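Local coordinates for UDP-galactopyranose mutase (Deinococcus radiodurans, PDB 3HDQ), which binds FAD and UDP-galactose and probably catalyses the interconversion of UDP-galactopyranose and UDP-galactofuranose as a flavin-dependent mutase, at residues R157-V162 with A193-R198; K182-D187 with P336-E341; V149-E154 with V167-Y172. All coordinates share one frame; numbering follows the deposited sequence.

Interaction 1: R157-V162 with A193-R198; sequences RTSEDV and ASVTAR. With GDU (galactose-uridine-5'-diphosphate), chain K.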
# COMPACT_ATOMS: atom_id res chain seq x y z
N ARG A 157 -29.80 -32.43 -7.45
CA ARG A 157 -28.88 -32.42 -6.31
C ARG A 157 -27.49 -32.00 -6.75
O ARG A 157 -26.75 -31.37 -6.02
CB ARG A 157 -28.74 -33.82 -5.72
CG ARG A 157 -29.84 -34.80 -6.08
CD ARG A 157 -29.41 -36.21 -5.69
NE ARG A 157 -30.46 -36.94 -4.96
CZ ARG A 157 -31.29 -36.38 -4.09
NH1 ARG A 157 -31.21 -35.08 -3.80
NH2 ARG A 157 -32.21 -37.12 -3.48
N THR A 158 -27.16 -32.40 -7.97
CA THR A 158 -25.82 -32.32 -8.52
C THR A 158 -25.65 -31.07 -9.40
O THR A 158 -26.63 -30.52 -9.89
CB THR A 158 -25.56 -33.59 -9.34
OG1 THR A 158 -25.11 -34.63 -8.46
CG2 THR A 158 -24.52 -33.38 -10.37
N SER A 159 -24.40 -30.62 -9.57
CA SER A 159 -24.12 -29.54 -10.50
C SER A 159 -24.39 -29.97 -11.94
O SER A 159 -24.72 -29.14 -12.78
CB SER A 159 -22.69 -29.01 -10.34
OG SER A 159 -22.65 -27.94 -9.41
N GLU A 160 -24.25 -31.26 -12.22
CA GLU A 160 -24.71 -31.84 -13.48
C GLU A 160 -26.23 -31.71 -13.63
O GLU A 160 -26.72 -31.24 -14.65
CB GLU A 160 -24.31 -33.31 -13.59
CG GLU A 160 -24.87 -34.03 -14.83
CD GLU A 160 -24.33 -35.44 -14.95
OE1 GLU A 160 -23.89 -35.85 -16.05
OE2 GLU A 160 -24.34 -36.14 -13.92
N ASP A 161 -26.97 -32.12 -12.60
CA ASP A 161 -28.42 -32.05 -12.62
C ASP A 161 -28.94 -30.66 -12.96
O ASP A 161 -29.84 -30.53 -13.78
CB ASP A 161 -29.04 -32.46 -11.28
CG ASP A 161 -28.75 -33.90 -10.90
OD1 ASP A 161 -28.35 -34.70 -11.79
OD2 ASP A 161 -28.91 -34.23 -9.71
N VAL A 162 -28.40 -29.62 -12.30
CA VAL A 162 -28.97 -28.28 -12.46
C VAL A 162 -28.88 -27.78 -13.90
O VAL A 162 -29.75 -27.06 -14.36
CB VAL A 162 -28.33 -27.20 -11.54
CG1 VAL A 162 -29.32 -26.78 -10.47
CG2 VAL A 162 -27.03 -27.69 -10.94
N ALA A 193 -25.42 -29.03 -6.41
CA ALA A 193 -26.08 -28.21 -7.41
C ALA A 193 -25.71 -26.72 -7.35
O ALA A 193 -25.71 -26.03 -8.38
CB ALA A 193 -27.59 -28.36 -7.27
N SER A 194 -25.41 -26.23 -6.16
CA SER A 194 -25.27 -24.79 -5.93
C SER A 194 -24.06 -24.15 -6.62
O SER A 194 -23.98 -22.93 -6.75
CB SER A 194 -25.20 -24.50 -4.43
OG SER A 194 -24.02 -25.06 -3.88
N VAL A 195 -23.11 -24.98 -7.05
CA VAL A 195 -21.90 -24.49 -7.70
C VAL A 195 -22.21 -24.02 -9.12
O VAL A 195 -21.99 -22.85 -9.44
CB VAL A 195 -20.79 -25.57 -7.71
CG1 VAL A 195 -19.61 -25.12 -8.55
CG2 VAL A 195 -20.35 -25.87 -6.28
N THR A 196 -22.74 -24.90 -9.97
CA THR A 196 -23.10 -24.49 -11.32
C THR A 196 -24.39 -23.65 -11.37
O THR A 196 -24.56 -22.85 -12.28
CB THR A 196 -23.21 -25.68 -12.30
OG1 THR A 196 -24.25 -26.56 -11.88
CG2 THR A 196 -21.90 -26.43 -12.38
N ALA A 197 -25.27 -23.83 -10.39
CA ALA A 197 -26.45 -22.99 -10.26
C ALA A 197 -26.10 -21.52 -10.08
O ALA A 197 -26.97 -20.65 -10.22
CB ALA A 197 -27.33 -23.46 -9.10
N ARG A 198 -24.84 -21.22 -9.76
CA ARG A 198 -24.38 -19.84 -9.68
C ARG A 198 -24.55 -19.08 -10.99
O ARG A 198 -24.74 -17.86 -11.00
CB ARG A 198 -22.91 -19.77 -9.26
CG ARG A 198 -22.68 -19.96 -7.76
CD ARG A 198 -21.19 -20.11 -7.43
NE ARG A 198 -20.38 -18.93 -7.73
CZ ARG A 198 -20.19 -17.91 -6.89
NH1 ARG A 198 -20.77 -17.91 -5.70
NH2 ARG A 198 -19.44 -16.88 -7.25
N1 GDU K . -19.01 -22.45 -14.66
C2 GDU K . -18.75 -22.97 -15.77
N3 GDU K . -18.44 -22.57 -16.93
C4 GDU K . -18.33 -21.23 -17.01
C5 GDU K . -18.60 -20.44 -15.79
C6 GDU K . -18.92 -21.09 -14.65
O2 GDU K . -18.82 -24.39 -15.71
O4 GDU K . -18.00 -20.69 -18.06
C1D GDU K . -19.32 -23.19 -13.47
C2D GDU K . -18.15 -23.79 -12.65
O2D GDU K . -18.53 -24.94 -11.91
C3D GDU K . -17.81 -22.61 -11.76
C4D GDU K . -19.22 -22.22 -11.33
O4D GDU K . -20.04 -22.43 -12.49
O3D GDU K . -16.97 -23.01 -10.68
C5D GDU K . -19.36 -20.90 -10.60
O5D GDU K . -18.95 -19.92 -11.56
PA GDU K . -18.24 -18.55 -11.14
O1A GDU K . -18.24 -17.65 -12.33
O2A GDU K . -19.04 -17.94 -10.07
O3A GDU K . -16.72 -18.81 -10.75
PB GDU K . -15.92 -17.87 -9.75
O1B GDU K . -14.61 -18.55 -9.71
O2B GDU K . -16.42 -17.80 -8.35
O3B GDU K . -15.65 -16.40 -10.32
C1' GDU K . -15.27 -15.15 -9.70
C2' GDU K . -16.54 -14.45 -9.16
C3' GDU K . -17.57 -14.48 -10.32
C4' GDU K . -17.04 -13.54 -11.44
C5' GDU K . -15.59 -13.95 -11.80
C6' GDU K . -14.85 -12.92 -12.70
O2' GDU K . -17.01 -15.07 -7.95
O3' GDU K . -18.86 -14.09 -9.81
O4' GDU K . -17.10 -12.18 -10.95
O5' GDU K . -14.67 -14.33 -10.73
O6' GDU K . -14.86 -13.29 -14.10
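Ser159 and Thr196 are joined by two hydrogen bonds, both donated by Thr196. Its hydroxyl OG1 reaches the carbonyl O of Ser159 at 2.8 Å, lying in the carbonyl plane on a lone pair. Its backbone N gives a fairly straight bond (161°) to OG of Ser159, 3.1 Å away, and that hydroxyl is also hydrogen-bonded to the backbone O of Asp192. OG1 of Thr196 stands between its own backbone N and carbonyl carbon (chi1 62°), which turns it toward the first turn of helix 159-184, while CG2 packs 3.4 Å from CB of Ser159. This is the tight part of the contact: CG2 of Val162 wedges between OG1 of Thr196 and O of Ala193. Beside it, the N of Ala193 donates to O of Arg157 (2.7 Å).

Toward solvent the packing slackens. CG1 of Val162 and CB of the exposed Ala197 come no nearer than 4.1 Å, and the side chain of Arg157 starts off away from the opposing segment.

At the far end of 193-198, Arg198 turns the edge of its guanidinium to the substrate, NE (2.9 Å) and NH2 (3.0 Å) both donating to O2A of the alpha-phosphate. NH2 also meets OD1 of Asn372, and Tyr370 makes a cation-pi contact with the group. A leucine here would remove both donors and the charge, and would probably leave O2A less well balanced and Asn372 OD1 without its mate. The contact thus fixes the start of helix 159-184 against a loop that, through Val195, Thr196 and Arg198, lines the UDP-galactose pocket of the mutase.

Interaction 2: K182-D187 with P336-E341; sequences KQWGLD and PVPRPE. With GDU (galactose-uridine-5'-diphosphate), chain K.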
# COMPACT_ATOMS: atom_id res chain seq x y z
N LYS A 182 -12.08 -28.83 -14.81
CA LYS A 182 -10.79 -28.13 -14.73
C LYS A 182 -10.67 -27.30 -13.43
O LYS A 182 -9.65 -27.37 -12.74
CB LYS A 182 -10.58 -27.27 -15.97
CG LYS A 182 -9.17 -26.72 -16.12
CD LYS A 182 -8.88 -26.26 -17.55
CE LYS A 182 -9.77 -25.10 -17.98
NZ LYS A 182 -9.45 -24.65 -19.36
N GLN A 183 -11.71 -26.55 -13.10
CA GLN A 183 -11.74 -25.70 -11.91
C GLN A 183 -11.67 -26.47 -10.59
O GLN A 183 -10.93 -26.07 -9.68
CB GLN A 183 -12.98 -24.79 -11.92
CG GLN A 183 -13.24 -24.02 -10.63
CD GLN A 183 -12.10 -23.06 -10.25
OE1 GLN A 183 -11.13 -22.91 -10.98
NE2 GLN A 183 -12.23 -22.42 -9.10
N TRP A 184 -12.42 -27.55 -10.47
CA TRP A 184 -12.53 -28.25 -9.18
C TRP A 184 -11.73 -29.55 -9.08
O TRP A 184 -11.44 -30.03 -7.99
CB TRP A 184 -13.99 -28.55 -8.87
CG TRP A 184 -14.79 -27.32 -8.82
CD1 TRP A 184 -15.50 -26.76 -9.83
CD2 TRP A 184 -14.97 -26.48 -7.68
NE1 TRP A 184 -16.12 -25.62 -9.40
CE2 TRP A 184 -15.81 -25.42 -8.08
CE3 TRP A 184 -14.50 -26.51 -6.36
CZ2 TRP A 184 -16.20 -24.40 -7.21
CZ3 TRP A 184 -14.89 -25.50 -5.50
CH2 TRP A 184 -15.73 -24.46 -5.92
N GLY A 185 -11.39 -30.11 -10.23
CA GLY A 185 -10.77 -31.42 -10.25
C GLY A 185 -11.83 -32.47 -9.97
O GLY A 185 -11.50 -33.60 -9.65
N LEU A 186 -13.09 -32.06 -10.08
CA LEU A 186 -14.24 -32.95 -9.94
C LEU A 186 -15.18 -32.81 -11.14
O LEU A 186 -15.27 -31.74 -11.74
CB LEU A 186 -15.03 -32.60 -8.67
CG LEU A 186 -14.72 -33.16 -7.28
CD1 LEU A 186 -13.90 -34.45 -7.37
CD2 LEU A 186 -14.02 -32.15 -6.40
N ASP A 187 -15.88 -33.89 -11.50
CA ASP A 187 -16.98 -33.79 -12.45
C ASP A 187 -18.14 -33.09 -11.74
O ASP A 187 -18.26 -33.21 -10.52
CB ASP A 187 -17.43 -35.18 -12.92
CG ASP A 187 -18.49 -35.12 -14.01
OD1 ASP A 187 -18.12 -35.05 -15.20
OD2 ASP A 187 -19.70 -35.16 -13.69
N PRO A 336 -14.32 -23.08 -0.76
CA PRO A 336 -14.82 -24.34 -0.21
C PRO A 336 -15.25 -25.22 -1.39
O PRO A 336 -15.47 -24.70 -2.48
CB PRO A 336 -16.07 -23.92 0.58
CG PRO A 336 -16.08 -22.43 0.58
CD PRO A 336 -15.28 -21.98 -0.59
N VAL A 337 -15.37 -26.53 -1.17
CA VAL A 337 -15.73 -27.47 -2.22
C VAL A 337 -17.09 -28.13 -1.92
O VAL A 337 -17.14 -29.24 -1.39
CB VAL A 337 -14.64 -28.55 -2.38
CG1 VAL A 337 -14.96 -29.49 -3.54
CG2 VAL A 337 -13.27 -27.89 -2.57
N PRO A 338 -18.19 -27.44 -2.26
CA PRO A 338 -19.52 -27.94 -1.88
C PRO A 338 -19.86 -29.30 -2.51
O PRO A 338 -20.03 -29.41 -3.72
CB PRO A 338 -20.46 -26.83 -2.38
CG PRO A 338 -19.58 -25.63 -2.59
CD PRO A 338 -18.29 -26.20 -3.05
N ARG A 339 -19.93 -30.33 -1.67
CA ARG A 339 -20.37 -31.67 -2.04
C ARG A 339 -20.59 -32.41 -0.73
O ARG A 339 -20.01 -32.04 0.30
CB ARG A 339 -19.32 -32.39 -2.90
CG ARG A 339 -17.97 -32.52 -2.25
CD ARG A 339 -16.92 -32.92 -3.27
NE ARG A 339 -17.22 -34.19 -3.93
CZ ARG A 339 -16.42 -35.25 -3.88
NH1 ARG A 339 -15.30 -35.19 -3.19
NH2 ARG A 339 -16.74 -36.37 -4.52
N PRO A 340 -21.43 -33.46 -0.75
CA PRO A 340 -21.83 -34.17 0.48
C PRO A 340 -20.66 -34.64 1.38
O PRO A 340 -20.77 -34.47 2.59
CB PRO A 340 -22.63 -35.37 -0.05
CG PRO A 340 -23.15 -34.89 -1.39
CD PRO A 340 -22.05 -34.05 -1.95
N GLU A 341 -19.59 -35.19 0.82
CA GLU A 341 -18.47 -35.63 1.65
C GLU A 341 -17.80 -34.48 2.40
O GLU A 341 -17.25 -34.69 3.48
CB GLU A 341 -17.41 -36.49 0.91
CG GLU A 341 -17.25 -36.25 -0.57
CD GLU A 341 -18.41 -36.82 -1.37
OE1 GLU A 341 -19.29 -36.03 -1.78
OE2 GLU A 341 -18.47 -38.05 -1.56
N1 GDU K . -19.01 -22.45 -14.66
C2 GDU K . -18.75 -22.97 -15.77
N3 GDU K . -18.44 -22.57 -16.93
C4 GDU K . -18.33 -21.23 -17.01
C5 GDU K . -18.60 -20.44 -15.79
C6 GDU K . -18.92 -21.09 -14.65
O2 GDU K . -18.82 -24.39 -15.71
O4 GDU K . -18.00 -20.69 -18.06
C1D GDU K . -19.32 -23.19 -13.47
C2D GDU K . -18.15 -23.79 -12.65
O2D GDU K . -18.53 -24.94 -11.91
C3D GDU K . -17.81 -22.61 -11.76
C4D GDU K . -19.22 -22.22 -11.33
O4D GDU K . -20.04 -22.43 -12.49
O3D GDU K . -16.97 -23.01 -10.68
C5D GDU K . -19.36 -20.90 -10.60
O5D GDU K . -18.95 -19.92 -11.56
PA GDU K . -18.24 -18.55 -11.14
O1A GDU K . -18.24 -17.65 -12.33
O2A GDU K . -19.04 -17.94 -10.07
O3A GDU K . -16.72 -18.81 -10.75
PB GDU K . -15.92 -17.87 -9.75
O1B GDU K . -14.61 -18.55 -9.71
O2B GDU K . -16.42 -17.80 -8.35
O3B GDU K . -15.65 -16.40 -10.32
C1' GDU K . -15.27 -15.15 -9.70
C2' GDU K . -16.54 -14.45 -9.16
C3' GDU K . -17.57 -14.48 -10.32
C4' GDU K . -17.04 -13.54 -11.44
C5' GDU K . -15.59 -13.95 -11.80
C6' GDU K . -14.85 -12.92 -12.70
O2' GDU K . -17.01 -15.07 -7.95
O3' GDU K . -18.86 -14.09 -9.81
O4' GDU K . -17.10 -12.18 -10.95
O5' GDU K . -14.67 -14.33 -10.73
O6' GDU K . -14.86 -13.29 -14.10
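Trp184, a residue of the UDP-galactose site on the last turn of helix 159-184, packs against Pro336 and Val337, where strand 320-336 gives way to the turn before helix 340-355. The indole is used at more than one edge. On the benzo ring, CZ3 lies 3.2 Å from O of Pro336, which sits near the ring plane. On the pyrrole ring, NE1 donates to the ribose hydroxyl O3D of the substrate (3.0 Å, 144°), also met at the edge, while CG of Gln183 covers one face toward the rim.

No hydrogen bond joins the two segments, and the contacts of Val337 with the side chains of Trp184 and Leu186 are apolar. The side chains of Trp184 and Val337 slide past each other in opposite directions, CZ3 and CG2 being 4.1 Å apart. Just past the helix end, beyond Gly185 with its positive phi, comes Leu186, whose side chain crosses that of Val337 at about a right angle, CD2 to CG1 4.0 Å.

Arg339, at the N-cap position of helix 340-355, hydrogen-bonds through NE to the backbone O of Glu190. CG of Leu186 sits over the centre of one face of its guanidinium, 4.3 Å above the plane, and CG of Glu341 lies over the opposite face, offset toward the rim.

Interaction 3: V149-E154 with V167-Y172; sequences VAEKVE and VGRDLY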
# COMPACT_ATOMS: atom_id res chain seq x y z
N VAL A 149 -34.59 -30.16 -25.26
CA VAL A 149 -33.34 -30.89 -25.09
C VAL A 149 -33.08 -31.24 -23.62
O VAL A 149 -32.25 -32.09 -23.30
CB VAL A 149 -32.11 -30.13 -25.66
CG1 VAL A 149 -32.18 -30.06 -27.19
CG2 VAL A 149 -32.00 -28.75 -25.04
N ALA A 150 -33.82 -30.58 -22.73
CA ALA A 150 -33.63 -30.79 -21.31
C ALA A 150 -33.87 -32.26 -20.92
O ALA A 150 -34.70 -32.95 -21.52
CB ALA A 150 -34.55 -29.87 -20.51
N GLU A 151 -33.05 -32.74 -20.02
CA GLU A 151 -33.21 -34.04 -19.46
C GLU A 151 -33.92 -33.85 -18.16
O GLU A 151 -33.70 -32.90 -17.46
CB GLU A 151 -31.87 -34.66 -19.17
CG GLU A 151 -31.03 -34.76 -20.32
CD GLU A 151 -29.83 -35.54 -20.03
OE1 GLU A 151 -28.99 -35.70 -20.89
OE2 GLU A 151 -29.72 -36.00 -18.92
N LYS A 152 -34.80 -34.75 -17.83
CA LYS A 152 -35.36 -34.63 -16.53
C LYS A 152 -34.71 -35.51 -15.53
O LYS A 152 -34.09 -36.49 -15.83
CB LYS A 152 -36.86 -34.77 -16.50
CG LYS A 152 -37.40 -33.84 -15.45
CD LYS A 152 -36.22 -33.21 -14.69
CE LYS A 152 -36.19 -31.71 -14.78
NZ LYS A 152 -36.37 -31.03 -13.46
N VAL A 153 -34.89 -35.04 -14.32
CA VAL A 153 -34.16 -35.36 -13.15
C VAL A 153 -35.27 -35.17 -12.17
O VAL A 153 -35.87 -34.13 -12.11
CB VAL A 153 -33.14 -34.28 -12.90
CG1 VAL A 153 -32.58 -34.36 -11.57
CG2 VAL A 153 -32.09 -34.29 -13.95
N GLU A 154 -35.57 -36.21 -11.42
CA GLU A 154 -36.67 -36.14 -10.50
C GLU A 154 -36.36 -35.26 -9.31
O GLU A 154 -37.22 -34.61 -8.76
CB GLU A 154 -37.04 -37.54 -10.10
CG GLU A 154 -37.90 -38.23 -11.15
CD GLU A 154 -39.08 -38.95 -10.55
OE1 GLU A 154 -39.37 -38.66 -9.36
OE2 GLU A 154 -39.69 -39.81 -11.23
N VAL A 167 -30.83 -26.95 -19.94
CA VAL A 167 -30.36 -26.68 -21.30
C VAL A 167 -29.83 -27.91 -22.01
O VAL A 167 -29.28 -27.82 -23.11
CB VAL A 167 -29.25 -25.61 -21.31
CG1 VAL A 167 -29.78 -24.29 -20.80
CG2 VAL A 167 -28.04 -26.08 -20.51
N GLY A 168 -29.97 -29.07 -21.37
CA GLY A 168 -29.62 -30.32 -22.02
C GLY A 168 -28.15 -30.66 -22.02
O GLY A 168 -27.32 -29.93 -21.48
N ARG A 169 -27.83 -31.76 -22.68
CA ARG A 169 -26.53 -32.40 -22.56
C ARG A 169 -25.43 -31.77 -23.44
O ARG A 169 -24.27 -31.74 -23.05
CB ARG A 169 -26.71 -33.89 -22.88
CG ARG A 169 -25.46 -34.72 -22.83
CD ARG A 169 -24.96 -34.93 -21.42
NE ARG A 169 -26.01 -35.36 -20.48
CZ ARG A 169 -25.76 -35.74 -19.23
NH1 ARG A 169 -24.51 -35.76 -18.79
NH2 ARG A 169 -26.75 -36.09 -18.43
N ASP A 170 -25.78 -31.27 -24.62
CA ASP A 170 -24.77 -30.65 -25.47
C ASP A 170 -24.27 -29.30 -24.93
O ASP A 170 -23.07 -29.03 -24.89
CB ASP A 170 -25.28 -30.47 -26.90
CG ASP A 170 -24.18 -30.09 -27.87
OD1 ASP A 170 -24.36 -29.15 -28.66
OD2 ASP A 170 -23.12 -30.74 -27.81
N LEU A 171 -25.19 -28.45 -24.50
CA LEU A 171 -24.82 -27.16 -23.95
C LEU A 171 -24.05 -27.34 -22.65
O LEU A 171 -23.11 -26.60 -22.36
CB LEU A 171 -26.06 -26.29 -23.75
CG LEU A 171 -26.63 -25.79 -25.08
CD1 LEU A 171 -27.95 -25.07 -24.86
CD2 LEU A 171 -25.60 -24.88 -25.79
N TYR A 172 -24.44 -28.36 -21.89
CA TYR A 172 -23.74 -28.76 -20.69
C TYR A 172 -22.30 -29.18 -20.99
O TYR A 172 -21.38 -28.78 -20.29
CB TYR A 172 -24.49 -29.91 -20.00
CG TYR A 172 -23.70 -30.62 -18.92
CD1 TYR A 172 -23.61 -30.10 -17.64
CD2 TYR A 172 -23.06 -31.83 -19.18
CE1 TYR A 172 -22.90 -30.75 -16.65
CE2 TYR A 172 -22.35 -32.49 -18.19
CZ TYR A 172 -22.27 -31.94 -16.93
OH TYR A 172 -21.57 -32.57 -15.93
O HOH W 1 -30.13 -33.21 -23.79
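Val167 meets Val149 through its carbonyl, whose O lies 3.5 Å from CG2 of Val149, the methyl held between that residue's own backbone N and carbonyl carbon. At Gly168 the two backbones run closest, CA coming 3.4 Å from O of Val149. Phi here is positive, and a side chain would start toward the opposing loop and collide with that same oxygen. Helix 159-184 is kinked at this point, since the N atoms of Arg169 and Asp170 lack bonds to the preceding turn. The N of Arg169 instead donates to a water at 2.9 Å.

The side chain of Arg169 leaves with CG anti to the backbone N (chi1 179°) and then bends, bringing its guanidinium side-on to Glu151. NE donates to OE1 and NH2 to OE2, each at 3.0 Å, and both oxygens lie close to the guanidinium plane. The carboxylate is tilted by 33° against it. The remaining nitrogen, NH1, is engaged by Glu160 in a second salt bridge. With two carboxylates at its edges, the arginine would be expected to stay firmly charged, and it joins the loop after helix 139-149 electrostatically to two turns of helix 159-184.

Along the chain, interaction 3 closes first, folding the loop after helix 139-149 back onto the kinked middle of helix 159-184. Segment 157-162 lies within this short loop, and its partner 193-198 comes after the helix, so interaction 1 crosses interaction 3. Segment 182-187 falls inside the loop of interaction 1 and pairs, across 148 intervening residues, with 336-341, so interactions 1 and 2 also cross, whereas 3 and 2 follow in series. All three share helix 159-184, tying its start, middle and end to flanking loops and to the strand 320-336/helix 340-355 junction. Val195 packs on both Trp184 and Pro338, joining interactions 1 and 2 beside the substrate.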